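Local coordinates for putative exported protein (Bacteroides fragilis NCTC 9343, PDB 3IEE), which is of unknown function but has a predominantly helical fold and is probably an exported protein, possibly a lipoprotein, at residues Asn47-Tyr52 / Ala109-Tyr114; Ala205-Gln210 / Ser235-Phe240; Ala76-Pro81 / Gly99-Arg104. All coordinates share one frame; numbering follows the deposited sequence. Where two conformers were deposited one is given.

Interaction 1. Residues Asn47-Tyr52 / Ala109-Tyr114; sequences NAVLDY and ANFDTY. With EDO (1,2-ethanediol), chain C.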
ATOM      1  N   ASN A  47       7.953  10.896   2.939  1.00 15.44           N
ATOM      2  CA  ASN A  47       8.528  11.192   4.264  1.00 16.77           C
ATOM      3  C   ASN A  47       9.796  12.076   4.170  1.00 16.45           C
ATOM      4  O   ASN A  47       9.977  13.033   4.958  1.00 15.45           O
ATOM      5  CB  ASN A  47       8.929   9.898   4.988  1.00 18.19           C
ATOM      6  CG  ASN A  47       7.735   9.065   5.472  1.00 20.02           C
ATOM      7  OD1 ASN A  47       6.600   9.524   5.429  1.00 17.88           O
ATOM      8  ND2 ASN A  47       8.009   7.839   5.939  1.00 19.37           N
ATOM      9  N   ALA A  48      10.657  11.703   3.214  1.00 13.87           N
ATOM     10  CA  ALA A  48      11.895  12.429   2.915  1.00 15.96           C
ATOM     11  C   ALA A  48      11.649  13.864   2.450  1.00 16.36           C
ATOM     12  O   ALA A  48      12.400  14.792   2.856  1.00 15.32           O
ATOM     13  CB  ALA A  48      12.749  11.654   1.871  1.00 14.29           C
ATOM     14  N   VAL A  49      10.633  14.071   1.603  1.00 15.54           N
ATOM     15  CA  VAL A  49      10.270  15.406   1.151  1.00 16.23           C
ATOM     16  C   VAL A  49       9.817  16.239   2.364  1.00 16.31           C
ATOM     17  O   VAL A  49      10.278  17.359   2.550  1.00 15.11           O
ATOM     18  CB  VAL A  49       9.222  15.378  -0.002  1.00 16.60           C
ATOM     19  CG1 VAL A  49       8.680  16.745  -0.278  1.00 19.33           C
ATOM     20  CG2 VAL A  49       9.825  14.736  -1.286  1.00 16.82           C
ATOM     21  N   LEU A  50       8.922  15.679   3.183  1.00 16.84           N
ATOM     22  CA  LEU A  50       8.407  16.397   4.349  1.00 16.48           C
ATOM     23  C   LEU A  50       9.510  16.676   5.386  1.00 14.36           C
ATOM     24  O   LEU A  50       9.564  17.750   5.999  1.00 16.10           O
ATOM     25  CB  LEU A  50       7.265  15.618   4.994  1.00 15.41           C
ATOM     26  CG  LEU A  50       5.954  15.508   4.183  1.00 17.72           C
ATOM     27  CD1 LEU A  50       5.075  14.433   4.892  1.00 14.84           C
ATOM     28  CD2 LEU A  50       5.207  16.866   4.077  1.00 15.54           C
ATOM     29  N   ASP A  51      10.388  15.706   5.576  1.00 13.15           N
ATOM     30  CA  ASP A  51      11.512  15.864   6.508  1.00 13.49           C
ATOM     31  C   ASP A  51      12.433  17.013   6.056  1.00 13.22           C
ATOM     32  O   ASP A  51      12.866  17.823   6.885  1.00 14.49           O
ATOM     33  CB  ASP A  51      12.318  14.582   6.591  1.00 14.80           C
ATOM     34  CG  ASP A  51      11.678  13.509   7.474  1.00 17.07           C
ATOM     35  OD1 ASP A  51      10.827  13.835   8.295  1.00 18.82           O
ATOM     36  OD2 ASP A  51      12.112  12.348   7.368  1.00 23.36           O
ATOM     37  N   TYR A  52      12.764  17.037   4.775  1.00 15.32           N
ATOM     38  CA  TYR A  52      13.554  18.128   4.171  1.00 14.95           C
ATOM     39  C   TYR A  52      12.852  19.466   4.305  1.00 18.45           C
ATOM     40  O   TYR A  52      13.462  20.463   4.692  1.00 15.86           O
ATOM     41  CB  TYR A  52      13.867  17.857   2.696  1.00 17.77           C
ATOM     42  CG  TYR A  52      14.711  18.973   2.039  1.00 15.88           C
ATOM     43  CD1 TYR A  52      16.056  19.152   2.363  1.00 20.21           C
ATOM     44  CD2 TYR A  52      14.126  19.908   1.201  1.00 17.91           C
ATOM     45  CE1 TYR A  52      16.793  20.176   1.808  1.00 20.05           C
ATOM     46  CE2 TYR A  52      14.845  20.914   0.627  1.00 15.75           C
ATOM     47  CZ  TYR A  52      16.173  21.084   0.947  1.00 19.08           C
ATOM     48  OH  TYR A  52      16.912  22.082   0.350  1.00 19.37           O
ATOM     49  N   ALA A 109       4.079  20.641  -6.567  1.00 18.28           N
ATOM     50  CA  ALA A 109       4.010  22.111  -6.794  1.00 20.31           C
ATOM     51  C   ALA A 109       4.270  22.920  -5.505  1.00 21.51           C
ATOM     52  O   ALA A 109       5.050  23.912  -5.503  1.00 18.87           O
ATOM     53  CB  ALA A 109       2.661  22.501  -7.398  1.00 21.57           C
ATOM     54  N   ASN A 110       3.612  22.511  -4.425  1.00 18.58           N
ATOM     55  CA  ASN A 110       3.721  23.179  -3.132  1.00 19.16           C
ATOM     56  C   ASN A 110       5.127  23.148  -2.561  1.00 20.47           C
ATOM     57  O   ASN A 110       5.505  24.060  -1.826  1.00 15.07           O
ATOM     58  CB  ASN A 110       2.782  22.553  -2.089  1.00 17.92           C
ATOM     59  CG  ASN A 110       1.338  22.902  -2.314  1.00 20.69           C
ATOM     60  OD1 ASN A 110       1.001  23.777  -3.112  1.00 18.17           O
ATOM     61  ND2 ASN A 110       0.469  22.224  -1.596  1.00 15.70           N
ATOM     62  N   PHE A 111       5.868  22.082  -2.839  1.00 17.45           N
ATOM     63  CA  PHE A 111       7.268  21.976  -2.389  1.00 17.99           C
ATOM     64  C   PHE A 111       8.109  23.107  -2.965  1.00 19.13           C
ATOM     65  O   PHE A 111       8.856  23.756  -2.244  1.00 17.09           O
ATOM     66  CB  PHE A 111       7.836  20.593  -2.787  1.00 19.34           C
ATOM     67  CG  PHE A 111       9.285  20.405  -2.441  1.00 21.20           C
ATOM     68  CD1 PHE A 111       9.681  20.324  -1.135  1.00 22.57           C
ATOM     69  CD2 PHE A 111      10.242  20.291  -3.433  1.00 29.42           C
ATOM     70  CE1 PHE A 111      11.007  20.157  -0.802  1.00 24.26           C
ATOM     71  CE2 PHE A 111      11.587  20.098  -3.110  1.00 27.78           C
ATOM     72  CZ  PHE A 111      11.958  20.022  -1.784  1.00 21.65           C
ATOM     73  N   ASP A 112       7.969  23.362  -4.268  1.00 20.01           N
ATOM     74  CA  ASP A 112       8.688  24.452  -4.908  1.00 20.34           C
ATOM     75  C   ASP A 112       8.296  25.815  -4.310  1.00 19.24           C
ATOM     76  O   ASP A 112       9.136  26.635  -3.966  1.00 19.75           O
ATOM     77  CB  ASP A 112       8.396  24.449  -6.417  1.00 24.39           C
ATOM     78  CG  ASP A 112       8.932  23.196  -7.140  1.00 27.55           C
ATOM     79  OD1 ASP A 112       9.756  22.447  -6.588  1.00 34.29           O
ATOM     80  OD2 ASP A 112       8.507  22.964  -8.290  1.00 37.73           O
ATOM     81  N   THR A 113       7.004  26.046  -4.166  1.00 19.59           N
ATOM     82  CA  THR A 113       6.515  27.301  -3.597  1.00 20.32           C
ATOM     83  C   THR A 113       7.003  27.515  -2.163  1.00 19.76           C
ATOM     84  O   THR A 113       7.326  28.642  -1.754  1.00 16.05           O
ATOM     85  CB  THR A 113       4.978  27.349  -3.648  1.00 21.59           C
ATOM     86  OG1 THR A 113       4.563  26.972  -4.966  1.00 20.54           O
ATOM     87  CG2 THR A 113       4.468  28.798  -3.318  1.00 18.05           C
ATOM     88  N   TYR A 114       7.055  26.431  -1.404  1.00 18.48           N
ATOM     89  CA  TYR A 114       7.529  26.463  -0.010  1.00 19.34           C
ATOM     90  C   TYR A 114       8.977  26.972   0.070  1.00 18.67           C
ATOM     91  O   TYR A 114       9.319  27.808   0.911  1.00 18.46           O
ATOM     92  CB  TYR A 114       7.455  25.050   0.572  1.00 18.76           C
ATOM     93  CG  TYR A 114       8.053  24.891   1.926  1.00 17.14           C
ATOM     94  CD1 TYR A 114       7.343  25.228   3.050  1.00 18.13           C
ATOM     95  CD2 TYR A 114       9.349  24.393   2.087  1.00 15.79           C
ATOM     96  CE1 TYR A 114       7.878  25.054   4.324  1.00 17.47           C
ATOM     97  CE2 TYR A 114       9.907  24.216   3.344  1.00 16.82           C
ATOM     98  CZ  TYR A 114       9.168  24.579   4.475  1.00 17.14           C
ATOM     99  OH  TYR A 114       9.677  24.437   5.745  1.00 18.82           O
TER
HETATM  100  C1  EDO C 302       3.660   8.984   3.071  1.00 30.81           C
HETATM  101  O1  EDO C 302       4.039   8.382   4.332  1.00 25.47           O
HETATM  102  C2  EDO C 302       2.139   9.148   2.994  1.00 24.15           C
HETATM  103  O2  EDO C 302       1.740   9.697   1.724  1.00 36.94           O
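The ring of F111 reaches from helix 87-119 to helix 43-56, where V49 and Y52, one turn apart, receive it. Y52 and F111 cross at about a right angle. Y52 CD2 lies at the edge of the F111 ring, in its plane, 3.7 Å from F111 CZ and equally close to F111 CE1. F111 CE1 in turn lies in the plane of the Y52 ring, at its edge. V49 comes at a slant: V49 CG1 approaches F111 CD1 to 3.8 Å. In F111 the ring is thrown out anti to the backbone N (chi1 177°), which carries CD1, CE1 and CZ across to the facing helix. The backbones come closest at V49 and F111, whose CA atoms are 8.0 Å apart. V66, on the loop after helix 43-56, touches both aromatic rings, and F107 packs on V49. Polar groups lie round this apolar patch: Y114 OH is hydrogen-bonded to M53 O, and D51 forms a salt bridge with K192. At the other end of 47-52, a 1,2-ethanediol, probably from the crystallisation liquor, donates from its O1 to N47 OD1 at 3.0 Å; the molecule is also hydrogen-bonded to S137 O, while N47 ND2 binds A190 O. The contact is structural packing that joins helix 43-56 to the long helix 87-119, far from any known site. Across the two segments it is purely apolar, consistent with packing by dispersion and partial exclusion of water, without the directional constraint of a polar bond.

Interaction 2. Residues Ala205-Gln210 / Ser235-Phe240; sequences AELTKQ and SQVETF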
ATOM      1  N   ALA A 205      -5.644  -6.917  13.421  1.00 12.54           N
ATOM      2  CA  ALA A 205      -6.741  -7.800  13.807  1.00 13.96           C
ATOM      3  C   ALA A 205      -7.317  -8.514  12.582  1.00 13.63           C
ATOM      4  O   ALA A 205      -7.680  -9.685  12.660  1.00 15.52           O
ATOM      5  CB  ALA A 205      -7.853  -6.974  14.563  1.00 14.33           C
ATOM      6  N   GLU A 206      -7.376  -7.847  11.427  1.00 13.69           N
ATOM      7  CA  GLU A 206      -7.811  -8.514  10.175  1.00 15.58           C
ATOM      8  C   GLU A 206      -6.824  -9.595   9.796  1.00 13.78           C
ATOM      9  O   GLU A 206      -7.218 -10.719   9.417  1.00 14.72           O
ATOM     10  CB  GLU A 206      -7.906  -7.543   9.013  1.00 16.61           C
ATOM     11  CG  GLU A 206      -9.036  -6.549   9.123  1.00 25.83           C
ATOM     12  CD  GLU A 206      -9.017  -5.514   7.995  1.00 27.01           C
ATOM     13  OE1 GLU A 206      -8.298  -5.705   6.960  1.00 29.77           O
ATOM     14  OE2 GLU A 206      -9.729  -4.486   8.181  1.00 38.41           O
ATOM     15  N   LEU A 207      -5.545  -9.245   9.857  1.00 13.51           N
ATOM     16  CA  LEU A 207      -4.491 -10.208   9.532  1.00 12.19           C
ATOM     17  C   LEU A 207      -4.597 -11.434  10.439  1.00 11.83           C
ATOM     18  O   LEU A 207      -4.441 -12.584  10.001  1.00 12.29           O
ATOM     19  CB  LEU A 207      -3.130  -9.545   9.585  1.00 13.02           C
ATOM     20  CG  LEU A 207      -1.949 -10.428   9.117  1.00 12.36           C
ATOM     21  CD1 LEU A 207      -2.132 -11.057   7.733  1.00 12.20           C
ATOM     22  CD2 LEU A 207      -0.666  -9.603   9.198  1.00 13.93           C
ATOM     23  N   THR A 208      -4.827 -11.179  11.719  1.00 10.54           N
ATOM     24  CA  THR A 208      -4.990 -12.278  12.682  1.00 12.48           C
ATOM     25  C   THR A 208      -6.177 -13.207  12.323  1.00 10.92           C
ATOM     26  O   THR A 208      -6.034 -14.416  12.349  1.00 12.03           O
ATOM     27  CB  THR A 208      -5.104 -11.729  14.087  1.00 13.23           C
ATOM     28  OG1 THR A 208      -3.894 -11.026  14.439  1.00 13.89           O
ATOM     29  CG2 THR A 208      -5.367 -12.866  15.096  1.00 15.74           C
ATOM     30  N   LYS A 209      -7.338 -12.618  11.974  1.00 13.40           N
ATOM     31  CA  LYS A 209      -8.470 -13.394  11.501  1.00 13.97           C
ATOM     32  C   LYS A 209      -8.120 -14.205  10.261  1.00 12.29           C
ATOM     33  O   LYS A 209      -8.514 -15.381  10.158  1.00 10.82           O
ATOM     34  CB  LYS A 209      -9.669 -12.495  11.188  1.00 17.40           C
ATOM     35  CG  LYS A 209     -10.323 -11.924  12.407  1.00 25.88           C
ATOM     36  CD  LYS A 209     -11.386 -10.843  12.012  1.00 28.67           C
ATOM     37  CE  LYS A 209     -11.344  -9.558  12.936  1.00 40.58           C
ATOM     38  NZ  LYS A 209     -11.186  -8.199  12.194  1.00 35.65           N
ATOM     39  N   GLN A 210      -7.385 -13.599   9.309  1.00 10.51           N
ATOM     40  CA  GLN A 210      -6.954 -14.332   8.118  1.00 10.06           C
ATOM     41  C   GLN A 210      -6.056 -15.516   8.510  1.00 10.89           C
ATOM     42  O   GLN A 210      -6.153 -16.640   7.975  1.00 11.08           O
ATOM     43  CB  GLN A 210      -6.247 -13.369   7.128  1.00 10.82           C
ATOM     44  CG  GLN A 210      -7.242 -12.351   6.560  1.00 11.14           C
ATOM     45  CD  GLN A 210      -6.637 -11.130   5.982  1.00 13.15           C
ATOM     46  OE1 GLN A 210      -5.424 -11.021   5.791  1.00 14.52           O
ATOM     47  NE2 GLN A 210      -7.504 -10.147   5.744  1.00 16.28           N
ATOM     48  N   SER A 235       3.961 -19.298   9.599  0.60 11.43           N
ATOM     49  CA  SER A 235       4.836 -19.020  10.744  0.60 11.86           C
ATOM     50  C   SER A 235       5.413 -17.612  10.664  0.60 11.46           C
ATOM     51  O   SER A 235       5.459 -16.876  11.674  0.60 13.09           O
ATOM     52  CB  SER A 235       5.935 -20.092  10.835  0.60 11.90           C
ATOM     53  OG  SER A 235       6.762 -19.884  11.975  0.60 12.18           O
ATOM     54  N   GLN A 236       5.768 -17.195   9.465  1.00 13.68           N
ATOM     55  CA  GLN A 236       6.312 -15.856   9.248  1.00 13.56           C
ATOM     56  C   GLN A 236       5.271 -14.745   9.399  1.00 14.38           C
ATOM     57  O   GLN A 236       5.574 -13.633   9.873  1.00 13.63           O
ATOM     58  CB  GLN A 236       6.976 -15.808   7.889  1.00 18.61           C
ATOM     59  CG  GLN A 236       8.194 -16.666   7.947  1.00 24.93           C
ATOM     60  CD  GLN A 236       8.925 -16.705   6.651  1.00 34.56           C
ATOM     61  OE1 GLN A 236       9.270 -15.652   6.120  1.00 44.64           O
ATOM     62  NE2 GLN A 236       9.190 -17.903   6.133  1.00 42.03           N
ATOM     63  N   VAL A 237       4.053 -15.051   8.999  1.00 14.32           N
ATOM     64  CA  VAL A 237       2.954 -14.114   9.224  1.00 12.49           C
ATOM     65  C   VAL A 237       2.754 -13.889  10.718  1.00 12.49           C
ATOM     66  O   VAL A 237       2.603 -12.767  11.187  1.00 13.06           O
ATOM     67  CB  VAL A 237       1.635 -14.568   8.564  1.00 13.24           C
ATOM     68  CG1 VAL A 237       0.497 -13.611   8.988  1.00 11.66           C
ATOM     69  CG2 VAL A 237       1.812 -14.703   7.043  1.00 12.79           C
ATOM     70  N   GLU A 238       2.768 -14.956  11.483  1.00 11.22           N
ATOM     71  CA  GLU A 238       2.639 -14.869  12.917  1.00 13.33           C
ATOM     72  C   GLU A 238       3.776 -14.027  13.537  1.00 12.23           C
ATOM     73  O   GLU A 238       3.531 -13.167  14.393  1.00 12.50           O
ATOM     74  CB  GLU A 238       2.534 -16.257  13.490  1.00 16.21           C
ATOM     75  CG  GLU A 238       2.283 -16.244  14.997  1.00 16.16           C
ATOM     76  CD  GLU A 238       1.597 -17.463  15.528  1.00 24.77           C
ATOM     77  OE1 GLU A 238       1.104 -18.290  14.763  1.00 22.29           O
ATOM     78  OE2 GLU A 238       1.554 -17.596  16.774  1.00 30.82           O
ATOM     79  N   THR A 239       5.003 -14.246  13.077  1.00 13.18           N
ATOM     80  CA  THR A 239       6.139 -13.414  13.508  1.00 14.28           C
ATOM     81  C   THR A 239       5.918 -11.940  13.192  1.00 12.72           C
ATOM     82  O   THR A 239       6.222 -11.041  13.996  1.00 13.20           O
ATOM     83  CB  THR A 239       7.416 -13.926  12.812  1.00 17.13           C
ATOM     84  OG1 THR A 239       7.641 -15.259  13.286  1.00 15.65           O
ATOM     85  CG2 THR A 239       8.649 -13.046  13.077  1.00 18.66           C
ATOM     86  N   PHE A 240       5.393 -11.696  12.007  1.00 12.47           N
ATOM     87  CA  PHE A 240       5.105 -10.328  11.564  1.00 11.66           C
ATOM     88  C   PHE A 240       4.057  -9.652  12.470  1.00 10.51           C
ATOM     89  O   PHE A 240       4.235  -8.516  12.915  1.00 12.74           O
ATOM     90  CB  PHE A 240       4.634 -10.361  10.125  1.00 14.38           C
ATOM     91  CG  PHE A 240       4.274  -9.020   9.577  1.00 14.18           C
ATOM     92  CD1 PHE A 240       2.962  -8.518   9.646  1.00 14.11           C
ATOM     93  CD2 PHE A 240       5.222  -8.279   8.928  1.00 13.50           C
ATOM     94  CE1 PHE A 240       2.630  -7.251   9.073  1.00 14.00           C
ATOM     95  CE2 PHE A 240       4.907  -7.051   8.383  1.00 13.34           C
ATOM     96  CZ  PHE A 240       3.632  -6.547   8.433  1.00 14.07           C
TER
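L207 of helix 197-215 fits between V237 and F240 of helix 224-247, each of its two methyls meeting a different partner. Its CB bond is directed at the facing helix, yet CB itself makes no close contact there; the touching begins one atom further out. L207 CG lies 4.0 Å from V237 CG1. At the branch the side chain divides its work: L207 CD1 stays with the valine, 3.9 Å from V237 CG1, whereas CD2 turns to the phenyl ring. L207 CD2 is 3.8 Å from F240 CD1 and 4.1 Å from F240 CE1, so it meets the ring obliquely, at its CD1-CE1 side. The first torsion places CG opposite the backbone N (chi1 -174°), stretching the leucine toward helix 224-247, and chi2 of 53° spreads the two methyls between their partners. On helix 224-247, V237 offers the single methyl CG1, and F240 brings its ring to L207 CD2, the two side chains crossing at about a right angle. The backbones are nearest at L207 and V237, with 8.4 Å between CA atoms. All three touching residues are buried, and M182 of helix 169-189 closes on both L207 and F240, while A264 of helix 255-268 packs on F240. Polar bonds keep to the margins: Q210 OE1 is hydrogen-bonded to T181 OG1, and E238 forms a salt bridge with K215. Two consecutive helices running in roughly opposite directions, joined by a short connection and sealed by leucine, valine and phenylalanine, make an antiparallel helical hairpin, here part of the C-terminal four helices, 169-189 to 255-268, which form a helical bundle.

Interaction 3. Residues Ala76-Pro81 / Gly99-Arg104; sequences AIVLNP and GLFQAR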
ATOM      1  N   ALA A  76      -2.927   5.498 -18.462  1.00 20.11           N
ATOM      2  CA  ALA A  76      -3.937   5.113 -19.495  1.00 21.19           C
ATOM      3  C   ALA A  76      -4.707   3.862 -19.057  1.00 21.14           C
ATOM      4  O   ALA A  76      -5.894   3.697 -19.345  1.00 26.19           O
ATOM      5  CB  ALA A  76      -3.269   4.858 -20.866  1.00 21.44           C
ATOM      6  N   ILE A  77      -4.036   2.982 -18.334  1.00 19.42           N
ATOM      7  CA  ILE A  77      -4.662   1.770 -17.910  1.00 17.99           C
ATOM      8  C   ILE A  77      -5.504   2.058 -16.675  1.00 18.50           C
ATOM      9  O   ILE A  77      -6.697   1.735 -16.642  1.00 16.56           O
ATOM     10  CB  ILE A  77      -3.608   0.695 -17.654  1.00 19.92           C
ATOM     11  CG1 ILE A  77      -2.806   0.464 -18.944  1.00 21.95           C
ATOM     12  CG2 ILE A  77      -4.257  -0.598 -17.121  1.00 20.91           C
ATOM     13  CD1 ILE A  77      -1.644  -0.539 -18.819  1.00 22.95           C
ATOM     14  N   VAL A  78      -4.902   2.673 -15.654  1.00 16.12           N
ATOM     15  CA  VAL A  78      -5.619   2.781 -14.358  1.00 13.01           C
ATOM     16  C   VAL A  78      -6.802   3.767 -14.407  1.00 14.99           C
ATOM     17  O   VAL A  78      -7.789   3.616 -13.684  1.00 12.69           O
ATOM     18  CB  VAL A  78      -4.659   3.104 -13.211  1.00 14.99           C
ATOM     19  CG1 VAL A  78      -3.647   1.979 -13.020  1.00 14.92           C
ATOM     20  CG2 VAL A  78      -3.924   4.436 -13.439  1.00 15.70           C
ATOM     21  N   LEU A  79      -6.708   4.765 -15.272  1.00 13.46           N
ATOM     22  CA  LEU A  79      -7.818   5.718 -15.398  1.00 16.11           C
ATOM     23  C   LEU A  79      -8.928   5.159 -16.281  1.00 15.76           C
ATOM     24  O   LEU A  79      -9.949   5.817 -16.441  1.00 17.26           O
ATOM     25  CB  LEU A  79      -7.373   7.066 -15.955  1.00 17.94           C
ATOM     26  CG  LEU A  79      -6.485   7.913 -14.998  1.00 17.81           C
ATOM     27  CD1 LEU A  79      -5.792   9.101 -15.750  1.00 18.97           C
ATOM     28  CD2 LEU A  79      -7.373   8.396 -13.825  1.00 18.62           C
ATOM     29  N   ASN A  80      -8.713   3.986 -16.881  1.00 15.03           N
ATOM     30  CA  ASN A  80      -9.710   3.403 -17.771  1.00 15.70           C
ATOM     31  C   ASN A  80     -10.059   1.967 -17.393  1.00 14.71           C
ATOM     32  O   ASN A  80      -9.883   1.068 -18.196  1.00 17.24           O
ATOM     33  CB  ASN A  80      -9.260   3.529 -19.227  1.00 19.10           C
ATOM     34  CG  ASN A  80      -9.159   4.966 -19.647  1.00 23.97           C
ATOM     35  OD1 ASN A  80     -10.189   5.628 -19.821  1.00 26.13           O
ATOM     36  ND2 ASN A  80      -7.917   5.490 -19.762  1.00 22.96           N
ATOM     37  N   PRO A  81     -10.560   1.755 -16.169  1.00 12.96           N
ATOM     38  CA  PRO A  81     -10.895   0.385 -15.794  1.00 13.67           C
ATOM     39  C   PRO A  81     -11.946  -0.151 -16.772  1.00 15.35           C
ATOM     40  O   PRO A  81     -12.838   0.597 -17.209  1.00 14.02           O
ATOM     41  CB  PRO A  81     -11.474   0.519 -14.369  1.00 12.06           C
ATOM     42  CG  PRO A  81     -11.973   1.924 -14.299  1.00 13.24           C
ATOM     43  CD  PRO A  81     -10.953   2.709 -15.121  1.00 13.90           C
ATOM     44  N   GLY A  99      -8.172  11.850  -8.070  1.00 16.62           N
ATOM     45  CA  GLY A  99      -7.865  12.540  -6.820  1.00 17.87           C
ATOM     46  C   GLY A  99      -6.443  12.361  -6.363  1.00 17.79           C
ATOM     47  O   GLY A  99      -5.793  13.307  -5.876  1.00 18.45           O
ATOM     48  N   LEU A 100      -5.922  11.148  -6.503  1.00 15.26           N
ATOM     49  CA  LEU A 100      -4.536  10.869  -6.184  1.00 15.30           C
ATOM     50  C   LEU A 100      -3.572  11.679  -7.052  1.00 15.71           C
ATOM     51  O   LEU A 100      -2.637  12.336  -6.530  1.00 16.22           O
ATOM     52  CB  LEU A 100      -4.264   9.352  -6.370  1.00 14.43           C
ATOM     53  CG  LEU A 100      -2.795   8.951  -6.196  1.00 18.01           C
ATOM     54  CD1 LEU A 100      -2.154   9.478  -4.907  1.00 22.38           C
ATOM     55  CD2 LEU A 100      -2.652   7.456  -6.291  1.00 18.16           C
ATOM     56  N   PHE A 101      -3.790  11.656  -8.364  1.00 16.76           N
ATOM     57  CA  PHE A 101      -2.875  12.329  -9.278  1.00 15.30           C
ATOM     58  C   PHE A 101      -2.919  13.842  -9.002  1.00 17.72           C
ATOM     59  O   PHE A 101      -1.885  14.501  -9.023  1.00 18.47           O
ATOM     60  CB  PHE A 101      -3.173  12.008 -10.749  1.00 17.46           C
ATOM     61  CG  PHE A 101      -2.810  10.587 -11.163  1.00 16.81           C
ATOM     62  CD1 PHE A 101      -1.531  10.077 -10.977  1.00 22.03           C
ATOM     63  CD2 PHE A 101      -3.737   9.795 -11.821  1.00 16.43           C
ATOM     64  CE1 PHE A 101      -1.220   8.753 -11.388  1.00 19.77           C
ATOM     65  CE2 PHE A 101      -3.439   8.515 -12.211  1.00 19.11           C
ATOM     66  CZ  PHE A 101      -2.182   7.978 -11.999  1.00 20.61           C
ATOM     67  N   GLN A 102      -4.095  14.352  -8.658  1.00 17.23           N
ATOM     68  CA  GLN A 102      -4.268  15.798  -8.361  1.00 19.93           C
ATOM     69  C   GLN A 102      -3.553  16.170  -7.057  1.00 19.41           C
ATOM     70  O   GLN A 102      -2.821  17.161  -7.020  1.00 16.95           O
ATOM     71  CB  GLN A 102      -5.752  16.196  -8.296  1.00 22.24           C
ATOM     72  CG  GLN A 102      -6.420  16.345  -9.691  1.00 27.72           C
ATOM     73  CD  GLN A 102      -7.898  16.807  -9.674  1.00 26.03           C
ATOM     74  OE1 GLN A 102      -8.394  17.315  -8.669  1.00 32.37           O
ATOM     75  NE2 GLN A 102      -8.592  16.609 -10.803  1.00 23.72           N
ATOM     76  N   ALA A 103      -3.743  15.361  -6.006  1.00 18.70           N
ATOM     77  CA  ALA A 103      -3.085  15.616  -4.723  1.00 18.74           C
ATOM     78  C   ALA A 103      -1.575  15.558  -4.847  1.00 18.22           C
ATOM     79  O   ALA A 103      -0.867  16.386  -4.252  1.00 17.98           O
ATOM     80  CB  ALA A 103      -3.598  14.694  -3.615  1.00 15.82           C
ATOM     81  N   ARG A 104      -1.079  14.630  -5.667  1.00 17.99           N
ATOM     82  CA  ARG A 104       0.345  14.449  -5.858  1.00 17.81           C
ATOM     83  C   ARG A 104       0.956  15.636  -6.622  1.00 19.16           C
ATOM     84  O   ARG A 104       2.012  16.131  -6.232  1.00 17.97           O
ATOM     85  CB  ARG A 104       0.574  13.127  -6.584  1.00 16.03           C
ATOM     86  CG  ARG A 104       2.006  12.758  -6.786  1.00 17.90           C
ATOM     87  CD  ARG A 104       2.107  11.341  -7.346  1.00 23.98           C
ATOM     88  NE  ARG A 104       3.510  10.975  -7.573  1.00 18.82           N
ATOM     89  CZ  ARG A 104       4.196  11.330  -8.641  1.00 25.26           C
ATOM     90  NH1 ARG A 104       3.609  12.016  -9.600  1.00 23.89           N
ATOM     91  NH2 ARG A 104       5.456  10.962  -8.764  1.00 26.41           N
TER
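F101 of helix 87-119 presents the edge of its ring to V78 and L79, in the region of the short helix 75-78. Both aliphatic residues lie near the plane of the phenyl group: V78 CG2 is 4.2 Å from F101 CZ, and L79 CG is 4.2 Å from F101 CE2. V78, which is buried, forms the closely packed side, also pressing on Y97 and on T32 of helix 17-40, with its carbonyl O hydrogen-bonded to Y29 OH. L79, partly exposed, meets the ring edge with its side chain set obliquely, and is the solvent-facing side. The backbones stay well apart, 10.3 Å between the CA atoms of L79 and F101, a gap bridged by both side chains. Farther toward solvent the chain secures its own turn: the exposed N80 folds its amide back and donates from N80 ND2 to A76 O at 2.7 Å, an almost straight bond of 171°, with the acceptor in the plane of the amide. N80 N also bonds to I77 O at 3.0 Å, closing the turn that leads to P81. The short helix 75-78 thus lies beside helices 17-40 and 87-119; F101 also touches the loop residue S72, and helix 87-119 itself packs through L100 against helices 17-40 and 123-162.

Interaction 2 is the core contact, with every touching residue buried; interactions 1 and 3 are partly buried. Those two share helix 87-119, which offers one phenylalanine to each, and interaction 3 is nested within the chain loop closed by interaction 1; their nearest atoms come within about 5 Å without touching. Interaction 2 lies in the C-terminal DUF3829-like region, on the opposite side of the chain's centre, with its centre about 35 Å from that of interaction 1. All three are apolar across their segments, but the partners differ: two aromatic rings crossing at about a right angle, with a valine, in 47-52/109-114, branched leucine against valine and ring in 205-210/235-240, and aliphatic groups at a ring's edge in 76-81/99-104.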